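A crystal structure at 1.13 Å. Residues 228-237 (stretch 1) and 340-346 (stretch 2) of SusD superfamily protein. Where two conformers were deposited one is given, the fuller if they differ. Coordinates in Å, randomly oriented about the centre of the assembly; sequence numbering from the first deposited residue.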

# COMPACT_ATOMS: atom_id res chain seq x y z
N SER A 228 14.45 12.18 -7.57
CA SER A 228 13.38 12.81 -6.80
C SER A 228 12.36 11.77 -6.43
O SER A 228 12.24 10.74 -7.07
CB SER A 228 12.68 13.92 -7.57
OG SER A 228 11.90 13.42 -8.64
N PHE A 229 11.61 12.07 -5.39
CA PHE A 229 10.45 11.26 -5.01
C PHE A 229 9.47 11.10 -6.19
O PHE A 229 8.96 10.02 -6.44
CB PHE A 229 9.81 11.88 -3.77
CG PHE A 229 8.73 11.08 -3.13
CD1 PHE A 229 8.99 9.97 -2.38
CD2 PHE A 229 7.42 11.56 -3.14
CE1 PHE A 229 8.00 9.33 -1.71
CE2 PHE A 229 6.43 10.90 -2.46
CZ PHE A 229 6.72 9.81 -1.72
N LYS A 230 9.20 12.19 -6.90
CA LYS A 230 8.30 12.14 -8.01
C LYS A 230 8.72 11.14 -9.09
O LYS A 230 7.87 10.48 -9.71
CB LYS A 230 8.24 13.54 -8.56
CG LYS A 230 7.30 13.70 -9.61
CD LYS A 230 7.14 15.20 -10.05
CE LYS A 230 6.60 16.12 -8.91
NZ LYS A 230 6.17 17.50 -9.39
N ASP A 231 10.02 11.00 -9.34
CA ASP A 231 10.49 10.08 -10.35
C ASP A 231 10.24 8.61 -10.00
O ASP A 231 10.29 7.77 -10.88
CB ASP A 231 11.95 10.34 -10.65
CG ASP A 231 12.18 11.69 -11.28
OD1 ASP A 231 11.39 12.15 -12.14
OD2 ASP A 231 13.18 12.36 -10.90
N ILE A 232 10.02 8.30 -8.72
CA ILE A 232 9.67 6.94 -8.36
C ILE A 232 8.40 6.49 -9.10
O ILE A 232 8.28 5.36 -9.56
CB ILE A 232 9.41 6.82 -6.83
CG1 ILE A 232 10.64 7.19 -6.01
CG2 ILE A 232 8.93 5.44 -6.47
CD1 ILE A 232 10.25 7.44 -4.55
N PHE A 233 7.44 7.41 -9.16
CA PHE A 233 6.08 7.09 -9.57
C PHE A 233 5.73 7.43 -10.99
O PHE A 233 4.62 7.12 -11.46
CB PHE A 233 5.08 7.80 -8.63
CG PHE A 233 5.36 7.60 -7.17
CD1 PHE A 233 5.08 6.36 -6.57
CD2 PHE A 233 5.95 8.58 -6.41
CE1 PHE A 233 5.37 6.15 -5.25
CE2 PHE A 233 6.30 8.34 -5.09
CZ PHE A 233 5.99 7.11 -4.53
N SER A 234 6.63 8.12 -11.69
CA SER A 234 6.26 8.67 -12.97
C SER A 234 5.98 7.61 -14.02
O SER A 234 6.60 6.53 -14.10
CB SER A 234 7.32 9.60 -13.49
OG SER A 234 8.45 8.82 -13.84
N PHE A 235 5.04 7.94 -14.90
CA PHE A 235 4.64 7.09 -15.99
C PHE A 235 5.81 6.76 -16.90
O PHE A 235 5.86 5.69 -17.48
CB PHE A 235 3.51 7.77 -16.76
CG PHE A 235 2.98 7.00 -17.92
CD1 PHE A 235 2.04 5.99 -17.76
CD2 PHE A 235 3.44 7.25 -19.19
CE1 PHE A 235 1.59 5.27 -18.84
CE2 PHE A 235 2.97 6.52 -20.31
CZ PHE A 235 2.04 5.55 -20.11
N GLU A 236 6.75 7.70 -17.04
CA GLU A 236 7.91 7.51 -17.90
C GLU A 236 9.07 6.83 -17.26
O GLU A 236 10.08 6.61 -17.93
CB GLU A 236 8.36 8.86 -18.45
CG GLU A 236 7.27 9.52 -19.31
CD GLU A 236 6.78 8.75 -20.59
OE1 GLU A 236 7.47 7.82 -21.08
OE2 GLU A 236 5.67 9.12 -21.14
N ASN A 237 9.02 6.47 -15.98
CA ASN A 237 10.12 5.81 -15.30
C ASN A 237 9.71 4.50 -14.66
O ASN A 237 10.28 4.09 -13.66
CB ASN A 237 10.76 6.75 -14.29
CG ASN A 237 12.09 6.26 -13.79
OD1 ASN A 237 12.88 5.68 -14.55
ND2 ASN A 237 12.38 6.51 -12.51
N TYR A 340 -2.21 13.86 -5.19
CA TYR A 340 -1.28 14.34 -6.23
C TYR A 340 -0.15 13.35 -6.57
O TYR A 340 0.54 13.59 -7.52
CB TYR A 340 -0.69 15.70 -5.80
CG TYR A 340 -0.45 16.69 -6.92
CD1 TYR A 340 -1.49 17.14 -7.72
CD2 TYR A 340 0.81 17.24 -7.09
CE1 TYR A 340 -1.25 18.09 -8.70
CE2 TYR A 340 1.03 18.20 -8.05
CZ TYR A 340 0.00 18.62 -8.84
OH TYR A 340 0.23 19.61 -9.81
N LYS A 341 -0.02 12.24 -5.85
CA LYS A 341 1.15 11.39 -6.06
C LYS A 341 1.24 10.77 -7.44
O LYS A 341 2.29 10.64 -8.00
CB LYS A 341 1.16 10.27 -5.00
CG LYS A 341 2.29 9.25 -5.20
CD LYS A 341 2.39 8.28 -4.02
CE LYS A 341 3.19 8.87 -2.85
NZ LYS A 341 3.20 7.95 -1.66
N PHE A 342 0.09 10.25 -7.92
CA PHE A 342 0.02 9.57 -9.21
C PHE A 342 -0.49 10.55 -10.25
O PHE A 342 -1.65 10.98 -10.23
CB PHE A 342 -0.79 8.28 -9.10
CG PHE A 342 -0.17 7.29 -8.12
CD1 PHE A 342 0.91 6.53 -8.48
CD2 PHE A 342 -0.66 7.16 -6.83
CE1 PHE A 342 1.48 5.62 -7.62
CE2 PHE A 342 -0.07 6.25 -5.96
CZ PHE A 342 0.99 5.49 -6.36
N GLN A 343 0.39 10.94 -11.16
CA GLN A 343 0.12 11.95 -12.15
C GLN A 343 -0.30 11.43 -13.50
O GLN A 343 -0.76 12.19 -14.36
CB GLN A 343 1.32 12.88 -12.29
CG GLN A 343 1.60 13.75 -11.09
CD GLN A 343 0.64 14.92 -11.00
OE1 GLN A 343 0.37 15.63 -11.99
NE2 GLN A 343 0.14 15.17 -9.80
N GLY A 344 -0.16 10.13 -13.73
CA GLY A 344 -0.58 9.57 -15.00
C GLY A 344 0.15 10.21 -16.19
O GLY A 344 1.34 10.54 -16.13
N THR A 345 -0.57 10.27 -17.30
CA THR A 345 -0.03 10.73 -18.56
C THR A 345 -1.10 11.43 -19.34
O THR A 345 -2.28 11.24 -19.13
CB THR A 345 0.56 9.51 -19.35
OG1 THR A 345 1.37 9.99 -20.41
CG2 THR A 345 -0.52 8.58 -19.86
N MSE A 346 -0.65 12.23 -20.30
CA MSE A 346 -1.56 12.91 -21.17
C MSE A 346 -1.39 12.35 -22.55
O MSE A 346 -0.33 12.53 -23.16
CB MSE A 346 -1.17 14.37 -21.31
CG MSE A 346 -1.86 15.16 -20.51
SE MSE A 346 -3.84 15.24 -20.53
CE MSE A 346 -4.60 14.94 -22.33
O HOH W 1 3.00 9.70 -11.63
O HOH W 2 3.37 10.30 -14.34
O HOH W 3 3.80 10.99 -19.57

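Two segments far apart in sequence can be joined without one direct hydrogen bond, provided that apolar surfaces meet and water bridges some of the polar backbone atoms between them. Residues 228-237 and 340-346 of this SusD superfamily protein illustrate the principle. Their backbones run alongside each other in the same direction, with CA atoms 6.6 Å apart at Phe233 and Phe342 and 5.9 Å apart at Phe235 and Gly344. Phe233 O lies 5.7 Å from Gln343 N, and Phe235 N 4.7 Å from Gly344 O; a water bridges each gap.

Stretch 2 opens at Tyr340, whose carbonyl O accepts a 2.8 Å hydrogen bond from Gln343 NE2, linking the side chain of Gln343 back to the backbone of Tyr340. Lys341 then points toward stretch 1 and brings its long aliphatic portion against the rings: CD lies 3.9 Å from the centroid of the Phe233 ring, almost along the ring normal. This is a CH-pi contact, in which the weakly positive C-H hydrogens of the methylene suit the electron-rich face. Lys341 CE also approaches Phe229 CZ at 3.8 Å, while NZ is hydrogen-bonded elsewhere in the structure. Phe342 extends the apolar patch, its CE1 lying 3.8 Å from Phe233 CD1, with the ring planes inclined at 77°.

From Gln343 onward, water joins the direct packing. Water 1 accepts from Gln343 N (2.9 Å) and lies 3.1 Å from Phe233 O, which it can donate to. Water 2 accepts from Phe235 N (2.9 Å) and can donate to Gly344 O (2.7 Å), an oxygen that also packs 3.6 Å from Phe235 CB. Gly344 adopts a positive phi, a conformation that favours glycine. Thr345 points toward stretch 1 and places CB over the face of Phe235, 3.8 Å from the ring centroid, in a second CH-pi contact. Thr345 OG1 lies 2.8 Å from water 3, which donates to Glu236 OE2 (3.1 Å).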